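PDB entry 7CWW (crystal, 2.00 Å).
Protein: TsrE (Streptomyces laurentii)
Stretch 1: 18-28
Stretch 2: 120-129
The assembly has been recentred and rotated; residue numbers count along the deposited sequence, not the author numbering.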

# COMPACT_ATOMS: atom_id res chain seq x y z
N GLN A 18 8.99 -11.12 13.60
CA GLN A 18 8.66 -11.55 12.24
C GLN A 18 9.77 -11.19 11.27
O GLN A 18 10.10 -11.97 10.38
N GLU A 19 10.34 -10.00 11.43
CA GLU A 19 11.37 -9.55 10.50
C GLU A 19 12.62 -10.42 10.64
O GLU A 19 13.17 -10.89 9.64
N ASP A 20 13.08 -10.63 11.88
CA ASP A 20 14.23 -11.51 12.13
C ASP A 20 14.01 -12.90 11.53
O ASP A 20 14.89 -13.44 10.86
N LEU A 21 12.84 -13.50 11.80
CA LEU A 21 12.56 -14.83 11.27
C LEU A 21 12.55 -14.84 9.76
O LEU A 21 13.03 -15.78 9.11
N LEU A 22 11.98 -13.80 9.16
CA LEU A 22 11.92 -13.72 7.71
C LEU A 22 13.31 -13.65 7.10
O LEU A 22 13.64 -14.41 6.18
N LEU A 23 14.15 -12.73 7.59
CA LEU A 23 15.46 -12.52 6.98
C LEU A 23 16.45 -13.62 7.33
O LEU A 23 17.32 -13.94 6.52
N ASP A 24 16.36 -14.18 8.53
CA ASP A 24 17.39 -15.10 9.01
C ASP A 24 17.00 -16.57 8.94
O ASP A 24 17.89 -17.42 8.95
N VAL A 25 15.71 -16.89 8.88
CA VAL A 25 15.27 -18.29 8.90
C VAL A 25 14.45 -18.61 7.66
O VAL A 25 14.78 -19.52 6.90
N ALA A 26 13.37 -17.85 7.43
CA ALA A 26 12.36 -18.28 6.47
C ALA A 26 12.81 -18.06 5.03
O ALA A 26 12.74 -18.99 4.21
N ALA A 27 13.26 -16.85 4.68
CA ALA A 27 13.71 -16.61 3.31
C ALA A 27 14.87 -17.52 2.90
O ALA A 27 14.81 -18.08 1.80
N PRO A 28 15.92 -17.70 3.71
CA PRO A 28 17.00 -18.62 3.28
C PRO A 28 16.52 -20.05 3.06
O PRO A 28 16.96 -20.71 2.12
N ALA A 120 11.09 -6.78 -1.35
CA ALA A 120 10.68 -6.54 0.03
C ALA A 120 11.78 -6.96 0.99
O ALA A 120 12.13 -6.22 1.92
N LEU A 121 12.39 -8.14 0.75
CA LEU A 121 13.45 -8.61 1.64
C LEU A 121 14.67 -7.70 1.55
O LEU A 121 15.28 -7.37 2.58
N ASP A 122 15.06 -7.32 0.34
CA ASP A 122 16.21 -6.43 0.17
C ASP A 122 15.97 -5.11 0.88
O ASP A 122 16.90 -4.53 1.46
N THR A 123 14.74 -4.61 0.82
CA THR A 123 14.38 -3.36 1.48
C THR A 123 14.53 -3.49 3.00
O THR A 123 15.16 -2.64 3.64
N LEU A 124 13.97 -4.56 3.57
CA LEU A 124 14.15 -4.83 5.00
C LEU A 124 15.62 -4.96 5.37
O LEU A 124 16.08 -4.39 6.36
N ARG A 125 16.39 -5.73 4.58
CA ARG A 125 17.80 -5.94 4.92
C ARG A 125 18.57 -4.63 4.88
O ARG A 125 19.44 -4.38 5.72
N ALA A 126 18.28 -3.78 3.89
CA ALA A 126 19.02 -2.53 3.74
C ALA A 126 18.70 -1.53 4.84
O ALA A 126 19.49 -0.61 5.07
N THR A 127 17.57 -1.68 5.51
CA THR A 127 17.13 -0.72 6.51
C THR A 127 16.98 -1.36 7.88
O THR A 127 16.42 -0.73 8.78
N ARG A 128 17.47 -2.58 8.05
CA ARG A 128 17.35 -3.31 9.30
C ARG A 128 17.85 -2.46 10.47
O ARG A 128 18.97 -1.93 10.44
N GLY A 129 17.01 -2.31 11.48
CA GLY A 129 17.35 -1.52 12.64
C GLY A 129 17.43 -0.03 12.42
O GLY A 129 17.92 0.68 13.31

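Helices 18-28 and 120-127 approach to 10.6 Å between their axes, their N-to-C directions 124° apart, and bury 555 Å² between the two stretches. A120 stands out of reach, so the contact opens at L121. Its CA-to-CB bond points sideways, but the mt rotamer (chi1 -60°, chi2 168°) brings the methyls to stretch 1: CD2 lies 3.6 Å from L22 CG and 4.0 Å from L23 CD2, while CD1 packs 3.7 Å from A27 CB. L22 reaches this position with chi1 t and chi2 p; L23, pointing toward stretch 2, is mt.

D122 and T123 make no contact. L124, also mt, points toward stretch 1 and continues the apolar seam, its CB 4.1 Å from L23 CD2 and its CD1 4.2 Å from L22 CD2.

R125 starts sideways, with chi1 m and chi2 and chi3 t, and its end turns to stretch 1. L23 CD2 covers one face of the guanidinium, and NH1 donates to the backbone oxygen L23 O at 3.2 Å. No backbone N-H within the stretch claims that carbonyl: in the wider turn A27 N bonds to L22 O instead, and P28, next in line, has no N-H to give.

A126 is out of reach, and T127 turns back on its own helix, OG1 donating to T123 O at 2.8 Å. R128, beyond it, is extended, with chi1 to chi3 all t. L23 CD1 lies over one face of its guanidinium, while two aspartates meet the edge in salt bridges: NH2 donates to D20 OD1 (3.0 Å) and D24 OD2 (2.7 Å), and NH1 to D24 OD1 (3.1 Å). Both aspartates are chi1 m. R128 NE donates to water 1 at 2.8 Å. E19, tt and pointing toward stretch 2, receives a hydrogen bond at OE2 from water 2 (2.6 Å), which accepts from G129 N at 2.6 Å.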

# COMPACT_ATOMS: atom_id res chain seq x y z
CB GLN A 18 7.35 -10.90 11.76
CG GLN A 18 6.12 -11.29 12.58
CD GLN A 18 4.93 -10.50 12.12
OE1 GLN A 18 4.93 -9.97 11.01
NE2 GLN A 18 3.90 -10.41 12.97
CB GLU A 19 11.68 -8.08 10.76
CG GLU A 19 12.75 -7.46 9.87
CD GLU A 19 12.91 -5.97 10.15
OE1 GLU A 19 11.88 -5.26 10.21
OE2 GLU A 19 14.07 -5.53 10.34
CB ASP A 20 14.49 -11.62 13.63
CG ASP A 20 14.94 -10.31 14.26
OD1 ASP A 20 15.63 -9.51 13.59
OD2 ASP A 20 14.61 -10.09 15.45
CB LEU A 21 11.21 -15.32 11.80
CG LEU A 21 11.15 -15.68 13.27
CD1 LEU A 21 9.70 -15.91 13.69
CD2 LEU A 21 12.01 -16.92 13.50
CB LEU A 22 11.08 -12.50 7.33
CG LEU A 22 10.64 -12.25 5.89
CD1 LEU A 22 10.01 -13.49 5.27
CD2 LEU A 22 9.65 -11.11 5.93
CB LEU A 23 16.04 -11.17 7.40
CG LEU A 23 15.18 -9.95 7.06
CD1 LEU A 23 15.85 -8.67 7.57
CD2 LEU A 23 14.98 -9.89 5.56
CB ASP A 24 17.77 -14.75 10.46
CG ASP A 24 18.33 -13.33 10.58
OD1 ASP A 24 18.79 -12.78 9.54
OD2 ASP A 24 18.31 -12.78 11.69
CB VAL A 25 14.46 -18.58 10.19
CG1 VAL A 25 13.97 -20.03 10.22
CG2 VAL A 25 15.29 -18.27 11.41
CB ALA A 26 11.03 -17.55 6.74
CB ALA A 27 14.05 -15.13 3.11
CB PRO A 28 18.01 -18.54 4.43
CG PRO A 28 17.73 -17.24 5.09
CD PRO A 28 16.25 -17.06 5.00
CB ALA A 120 9.37 -7.28 0.31
CB LEU A 121 13.84 -10.04 1.29
CG LEU A 121 12.72 -11.08 1.40
CD1 LEU A 121 13.15 -12.39 0.75
CD2 LEU A 121 12.42 -11.28 2.87
CB ASP A 122 16.46 -6.19 -1.32
CG ASP A 122 17.09 -7.38 -2.01
OD1 ASP A 122 17.49 -8.34 -1.30
OD2 ASP A 122 17.17 -7.36 -3.25
CB THR A 123 12.95 -2.97 1.10
OG1 THR A 123 12.85 -2.81 -0.32
CG2 THR A 123 12.52 -1.69 1.80
CB LEU A 124 13.38 -6.09 5.39
CG LEU A 124 11.86 -5.95 5.18
CD1 LEU A 124 11.16 -7.26 5.49
CD2 LEU A 124 11.31 -4.81 6.03
CB ARG A 125 18.44 -6.94 3.96
CG ARG A 125 17.97 -8.36 4.13
CD ARG A 125 18.89 -9.35 3.41
NE ARG A 125 18.60 -10.71 3.83
CZ ARG A 125 17.91 -11.58 3.10
NH1 ARG A 125 17.69 -12.81 3.57
NH2 ARG A 125 17.46 -11.23 1.90
CB ALA A 126 18.71 -1.89 2.38
CB THR A 127 15.82 -0.06 6.08
OG1 THR A 127 14.81 -1.06 5.92
CG2 THR A 127 16.02 0.68 4.77
CB ARG A 128 18.15 -4.61 9.21
CG ARG A 128 17.75 -5.64 10.21
CD ARG A 128 18.34 -6.98 9.86
NE ARG A 128 17.83 -8.03 10.73
CZ ARG A 128 18.15 -9.31 10.62
NH1 ARG A 128 18.99 -9.72 9.67
NH2 ARG A 128 17.62 -10.19 11.46
O HOH W 1 15.69 -6.96 12.24
O HOH W 2 14.61 -3.33 11.68